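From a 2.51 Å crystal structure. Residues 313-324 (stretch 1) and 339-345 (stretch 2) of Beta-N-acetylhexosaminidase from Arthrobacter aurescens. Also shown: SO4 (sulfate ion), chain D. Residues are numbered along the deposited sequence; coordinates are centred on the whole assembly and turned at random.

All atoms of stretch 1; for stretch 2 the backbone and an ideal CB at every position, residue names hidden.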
ATOM      1  N   GLY A 313      26.438  -4.462  -9.137  1.00 30.69           N
ATOM      2  CA  GLY A 313      26.332  -3.539 -10.254  1.00 37.12           C
ATOM      3  C   GLY A 313      27.526  -3.619 -11.193  1.00 41.69           C
ATOM      4  O   GLY A 313      27.748  -4.639 -11.830  1.00 45.72           O
ATOM      5  N   GLY A 314      28.231  -2.505 -11.349  1.00 45.34           N
ATOM      6  CA  GLY A 314      29.440  -2.455 -12.149  1.00 40.05           C
ATOM      7  C   GLY A 314      29.190  -1.759 -13.473  1.00 44.81           C
ATOM      8  O   GLY A 314      30.105  -1.575 -14.285  1.00 41.60           O
ATOM      9  N   ASP A 315      27.939  -1.370 -13.690  1.00 44.65           N
ATOM     10  CA  ASP A 315      27.552  -0.727 -14.933  1.00 57.17           C
ATOM     11  C   ASP A 315      28.010   0.727 -14.958  1.00 60.36           C
ATOM     12  O   ASP A 315      28.176   1.363 -13.912  1.00 52.69           O
ATOM     13  CB  ASP A 315      26.029  -0.805 -15.144  1.00 62.66           C
ATOM     14  CG  ASP A 315      25.245  -0.055 -14.065  1.00 68.09           C
ATOM     15  OD1 ASP A 315      25.523  -0.278 -12.867  1.00 71.37           O
ATOM     16  OD2 ASP A 315      24.356   0.760 -14.410  1.00 65.54           O
ATOM     17  N   GLU A 316      28.235   1.221 -16.172  1.00 66.45           N
ATOM     18  CA  GLU A 316      28.343   2.653 -16.459  1.00 66.44           C
ATOM     19  C   GLU A 316      29.330   3.441 -15.593  1.00 60.29           C
ATOM     20  O   GLU A 316      28.927   4.316 -14.820  1.00 60.04           O
ATOM     21  CB  GLU A 316      26.948   3.298 -16.420  1.00 67.43           C
ATOM     22  CG  GLU A 316      25.883   2.446 -17.118  1.00 79.19           C
ATOM     23  CD  GLU A 316      24.563   3.170 -17.360  1.00 90.68           C
ATOM     24  OE1 GLU A 316      24.331   4.243 -16.759  1.00 94.46           O
ATOM     25  OE2 GLU A 316      23.750   2.656 -18.162  1.00 92.42           O
ATOM     26  N   VAL A 317      30.618   3.133 -15.722  1.00 49.15           N
ATOM     27  CA  VAL A 317      31.626   3.975 -15.101  1.00 52.04           C
ATOM     28  C   VAL A 317      32.543   4.643 -16.125  1.00 52.73           C
ATOM     29  O   VAL A 317      33.418   3.994 -16.702  1.00 57.91           O
ATOM     30  CB  VAL A 317      32.467   3.203 -14.067  1.00 56.51           C
ATOM     31  CG1 VAL A 317      33.069   4.171 -13.065  1.00 57.32           C
ATOM     32  CG2 VAL A 317      31.609   2.169 -13.347  1.00 57.04           C
ATOM     33  N   PRO A 318      32.360   5.958 -16.323  1.00 48.19           N
ATOM     34  CA  PRO A 318      33.208   6.821 -17.159  1.00 45.58           C
ATOM     35  C   PRO A 318      34.600   6.895 -16.559  1.00 45.36           C
ATOM     36  O   PRO A 318      34.717   6.921 -15.339  1.00 46.26           O
ATOM     37  CB  PRO A 318      32.531   8.197 -17.044  1.00 43.28           C
ATOM     38  CG  PRO A 318      31.124   7.903 -16.641  1.00 37.95           C
ATOM     39  CD  PRO A 318      31.209   6.686 -15.763  1.00 36.84           C
ATOM     40  N   LEU A 319      35.639   6.931 -17.384  1.00 48.37           N
ATOM     41  CA  LEU A 319      36.996   6.856 -16.851  1.00 48.02           C
ATOM     42  C   LEU A 319      37.590   8.234 -16.631  1.00 51.81           C
ATOM     43  O   LEU A 319      38.717   8.362 -16.154  1.00 53.20           O
ATOM     44  CB  LEU A 319      37.893   6.082 -17.796  1.00 38.87           C
ATOM     45  CG  LEU A 319      37.440   4.687 -18.201  1.00 40.99           C
ATOM     46  CD1 LEU A 319      38.380   4.188 -19.278  1.00 44.44           C
ATOM     47  CD2 LEU A 319      37.423   3.742 -17.017  1.00 43.41           C
ATOM     48  N   THR A 320      36.824   9.261 -16.981  1.00 40.75           N
ATOM     49  CA  THR A 320      37.322  10.622 -16.955  1.00 44.57           C
ATOM     50  C   THR A 320      37.955  10.972 -15.620  1.00 39.70           C
ATOM     51  O   THR A 320      39.091  11.429 -15.573  1.00 40.26           O
ATOM     52  CB  THR A 320      36.195  11.613 -17.232  1.00 55.59           C
ATOM     53  OG1 THR A 320      35.550  11.243 -18.456  1.00 62.87           O
ATOM     54  CG2 THR A 320      36.742  13.040 -17.331  1.00 51.05           C
ATOM     55  N   GLN A 321      37.211  10.757 -14.537  1.00 36.24           N
ATOM     56  CA  GLN A 321      37.713  11.057 -13.205  1.00 32.60           C
ATOM     57  C   GLN A 321      39.020  10.305 -12.928  1.00 36.62           C
ATOM     58  O   GLN A 321      39.993  10.881 -12.445  1.00 43.83           O
ATOM     59  CB  GLN A 321      36.663  10.702 -12.159  1.00 26.40           C
ATOM     60  CG  GLN A 321      37.104  10.888 -10.702  1.00 33.63           C
ATOM     61  CD  GLN A 321      36.011  10.481  -9.705  1.00 41.88           C
ATOM     62  OE1 GLN A 321      34.848  10.898  -9.820  1.00 40.05           O
ATOM     63  NE2 GLN A 321      36.381   9.650  -8.730  1.00 39.76           N
ATOM     64  N   TRP A 322      39.038   9.020 -13.248  1.00 29.95           N
ATOM     65  CA  TRP A 322      40.176   8.176 -12.920  1.00 39.41           C
ATOM     66  C   TRP A 322      41.411   8.544 -13.734  1.00 38.70           C
ATOM     67  O   TRP A 322      42.522   8.516 -13.224  1.00 35.63           O
ATOM     68  CB  TRP A 322      39.833   6.709 -13.135  1.00 37.15           C
ATOM     69  CG  TRP A 322      38.939   6.130 -12.097  1.00 34.99           C
ATOM     70  CD1 TRP A 322      38.577   6.696 -10.908  1.00 35.90           C
ATOM     71  CD2 TRP A 322      38.289   4.855 -12.155  1.00 35.89           C
ATOM     72  NE1 TRP A 322      37.740   5.842 -10.221  1.00 34.25           N
ATOM     73  CE2 TRP A 322      37.553   4.705 -10.967  1.00 31.92           C
ATOM     74  CE3 TRP A 322      38.275   3.813 -13.094  1.00 39.49           C
ATOM     75  CZ2 TRP A 322      36.808   3.563 -10.695  1.00 36.01           C
ATOM     76  CZ3 TRP A 322      37.535   2.682 -12.824  1.00 39.60           C
ATOM     77  CH2 TRP A 322      36.809   2.566 -11.636  1.00 42.50           C
ATOM     78  N   GLN A 323      41.205   8.895 -14.995  1.00 40.61           N
ATOM     79  CA  GLN A 323      42.301   9.286 -15.862  1.00 43.84           C
ATOM     80  C   GLN A 323      42.960  10.580 -15.388  1.00 49.70           C
ATOM     81  O   GLN A 323      44.158  10.790 -15.597  1.00 58.21           O
ATOM     82  CB  GLN A 323      41.810   9.445 -17.297  1.00 38.11           C
ATOM     83  CG  GLN A 323      41.449   8.140 -17.958  1.00 48.92           C
ATOM     84  CD  GLN A 323      40.718   8.357 -19.260  1.00 62.74           C
ATOM     85  OE1 GLN A 323      40.438   9.494 -19.641  1.00 69.60           O
ATOM     86  NE2 GLN A 323      40.399   7.269 -19.953  1.00 65.02           N
ATOM     87  N   ALA A 324      42.177  11.446 -14.756  1.00 36.30           N
ATOM     88  CA  ALA A 324      42.695  12.725 -14.298  1.00 37.75           C
ATOM     89  C   ALA A 324      43.153  12.668 -12.841  1.00 40.63           C
ATOM     90  O   ALA A 324      43.567  13.674 -12.271  1.00 45.72           O
ATOM     91  CB  ALA A 324      41.634  13.823 -14.487  1.00 31.43           C
ATOM     92  N   UNK A 339      46.382   0.137 -17.331  1.00 59.37           N
ATOM     93  CA  UNK A 339      45.895   1.498 -17.243  1.00 63.94           C
ATOM     94  C   UNK A 339      44.875   1.685 -16.130  1.00 59.30           C
ATOM     95  O   UNK A 339      44.457   0.738 -15.456  1.00 55.95           O
ATOM     96  CB  UNK A 339      45.283   1.916 -18.581  1.00 63.94           C
ATOM     97  N   UNK A 340      44.456   2.929 -15.990  1.00 51.14           N
ATOM     98  CA  UNK A 340      43.659   3.362 -14.867  1.00 43.66           C
ATOM     99  C   UNK A 340      42.281   2.698 -14.919  1.00 44.33           C
ATOM    100  O   UNK A 340      41.618   2.552 -13.899  1.00 41.71           O
ATOM    101  CB  UNK A 340      43.530   4.887 -14.857  1.00 43.66           C
ATOM    102  N   UNK A 341      41.885   2.248 -16.106  1.00 38.57           N
ATOM    103  CA  UNK A 341      40.598   1.597 -16.289  1.00 36.60           C
ATOM    104  C   UNK A 341      40.536   0.169 -15.725  1.00 36.38           C
ATOM    105  O   UNK A 341      39.474  -0.448 -15.669  1.00 40.42           O
ATOM    106  CB  UNK A 341      40.259   1.569 -17.781  1.00 36.60           C
ATOM    107  N   UNK A 342      41.675  -0.368 -15.314  1.00 42.13           N
ATOM    108  CA  UNK A 342      41.709  -1.715 -14.774  1.00 36.77           C
ATOM    109  C   UNK A 342      41.278  -1.723 -13.325  1.00 40.70           C
ATOM    110  O   UNK A 342      41.002  -2.770 -12.754  1.00 51.10           O
ATOM    111  CB  UNK A 342      43.109  -2.317 -14.913  1.00 36.77           C
ATOM    112  N   UNK A 343      41.219  -0.538 -12.731  1.00 34.85           N
ATOM    113  CA  UNK A 343      40.842  -0.388 -11.337  1.00 34.53           C
ATOM    114  C   UNK A 343      39.384  -0.814 -11.127  1.00 40.98           C
ATOM    115  O   UNK A 343      38.983  -1.265 -10.045  1.00 35.38           O
ATOM    116  CB  UNK A 343      41.051   1.058 -10.882  1.00 34.53           C
ATOM    117  N   UNK A 344      38.590  -0.651 -12.176  1.00 44.97           N
ATOM    118  CA  UNK A 344      37.197  -1.063 -12.155  1.00 43.95           C
ATOM    119  C   UNK A 344      37.102  -2.566 -11.877  1.00 45.51           C
ATOM    120  O   UNK A 344      36.432  -3.007 -10.934  1.00 38.46           O
ATOM    121  CB  UNK A 344      36.512  -0.712 -13.478  1.00 43.95           C
ATOM    122  N   UNK A 345      37.787  -3.348 -12.704  1.00 50.45           N
ATOM    123  CA  UNK A 345      37.783  -4.789 -12.558  1.00 47.40           C
ATOM    124  C   UNK A 345      38.348  -5.166 -11.198  1.00 41.94           C
ATOM    125  O   UNK A 345      37.837  -6.055 -10.519  1.00 43.62           O
ATOM    126  CB  UNK A 345      38.582  -5.452 -13.681  1.00 47.40           C
TER
HETATM  127  S   SO4 D 554      45.313   6.517 -18.665  1.00134.98           S
HETATM  128  O1  SO4 D 554      45.303   7.891 -18.163  1.00130.56           O
HETATM  129  O2  SO4 D 554      43.992   6.151 -19.174  1.00137.52           O
HETATM  130  O3  SO4 D 554      46.277   6.419 -19.758  1.00137.86           O
HETATM  131  O4  SO4 D 554      45.679   5.598 -17.589  1.00133.05           O

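At 339 the CA-to-CB bond runs sideways and nothing of stretch 1 lies within 5.5 Å of the ideal CB, so stretch 1 sets no demand. The backbone does: a type I turn begins here and leads into a helix, a place where Asp, Asn, Ser or Thr can catch a free amide. The residue is D339. Its OD1 accepts a weak capping bond from the backbone N of 341 at 3.2 Å, and the turn closes through N of 342 to D339 O at 3.0 Å.

Position 340 points toward stretch 1, with its ideal CB 4.1 Å from W322 O and 4.6 Å from Q323 N. The space beside this helix backbone is narrow, and a compact apolar side chain such as Val, Ile or Ala would suit. The residue is V340. V340 CG1 packs 3.6 Å from W322 CB and 3.8 Å from Q323 CG, while V340 CG2 reaches W322 O at 3.3 Å, a tight fit accompanied by a chi1 of 99°, between the usual wells. V340 N gives a weak hydrogen bond to SO4 O4 at 3.3 Å.

At 341 CA-to-CB points sideways, yet the ideal CB is already 3.6 Å from L319 CD1. That methyl suits a CB with little polar demand; several small or medium residues would fit, and stretch 1 does not single out one. It is S341: its CB rests 3.5 Å from L319 CD1, and its OG, in the p rotamer, donates to D339 OD1 at 2.7 Å, tying the turn together.

At 342 the ideal CB points away, and the phi/psi of -81/-13 is open to most residues, so neither stretch 1 nor the backbone calls for glycine. G342 is nevertheless what is found.

At 343 the bond points toward stretch 1, with the ideal CB 4.3 Å from W322 CZ3. An apolar residue, Leu, Met or Ile, would suit the indole. L343 CB lies over one face of the W322 ring, 4.3 Å from W322 CZ3.

Position 344 also points toward stretch 1. Its ideal CB is 3.6 Å from W322 CZ3, and farther out lie V317 and the carbonyl of G314, an acceptor. A long side chain ending in a donor fits: His, Gln, Lys or Arg. The residue is H344, with chi1 at t. Its NE2 donates to G314 O at 2.9 Å, the acceptor lying at the ring edge near its plane, and also meets V317 CG2 at 3.6 Å. One side chain thus spans indole and loop.

Position 345 points away from stretch 1 and could take many helix-compatible residues; it is S345.

Stretch 2, residues 339-345: DVSGLHS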
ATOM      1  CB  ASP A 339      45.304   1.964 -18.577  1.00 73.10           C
ATOM      2  CG  ASP A 339      44.023   1.237 -18.937  1.00 87.85           C
ATOM      3  OD1 ASP A 339      43.566   0.387 -18.142  1.00 93.13           O
ATOM      4  OD2 ASP A 339      43.461   1.527 -20.015  1.00 93.37           O
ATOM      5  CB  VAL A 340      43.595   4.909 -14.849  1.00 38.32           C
ATOM      6  CG1 VAL A 340      42.299   5.419 -15.460  1.00 34.90           C
ATOM      7  CG2 VAL A 340      43.841   5.445 -13.446  1.00 43.89           C
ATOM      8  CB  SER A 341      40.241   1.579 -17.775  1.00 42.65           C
ATOM      9  OG  SER A 341      40.873   0.496 -18.427  1.00 54.26           O
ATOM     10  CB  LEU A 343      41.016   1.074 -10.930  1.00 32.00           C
ATOM     11  CG  LEU A 343      42.418   1.601 -10.679  1.00 35.64           C
ATOM     12  CD1 LEU A 343      42.403   3.119 -10.667  1.00 39.97           C
ATOM     13  CD2 LEU A 343      42.942   1.051  -9.367  1.00 39.47           C
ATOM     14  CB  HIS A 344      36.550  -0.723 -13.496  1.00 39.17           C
ATOM     15  CG  HIS A 344      35.093  -1.051 -13.565  1.00 45.98           C
ATOM     16  ND1 HIS A 344      34.536  -2.103 -12.873  1.00 47.75           N
ATOM     17  CD2 HIS A 344      34.080  -0.461 -14.239  1.00 45.44           C
ATOM     18  CE1 HIS A 344      33.239  -2.151 -13.121  1.00 47.56           C
ATOM     19  NE2 HIS A 344      32.939  -1.167 -13.949  1.00 49.31           N
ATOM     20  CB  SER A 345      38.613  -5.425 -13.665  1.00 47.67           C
ATOM     21  OG  SER A 345      38.518  -6.836 -13.597  1.00 55.10           O
TER
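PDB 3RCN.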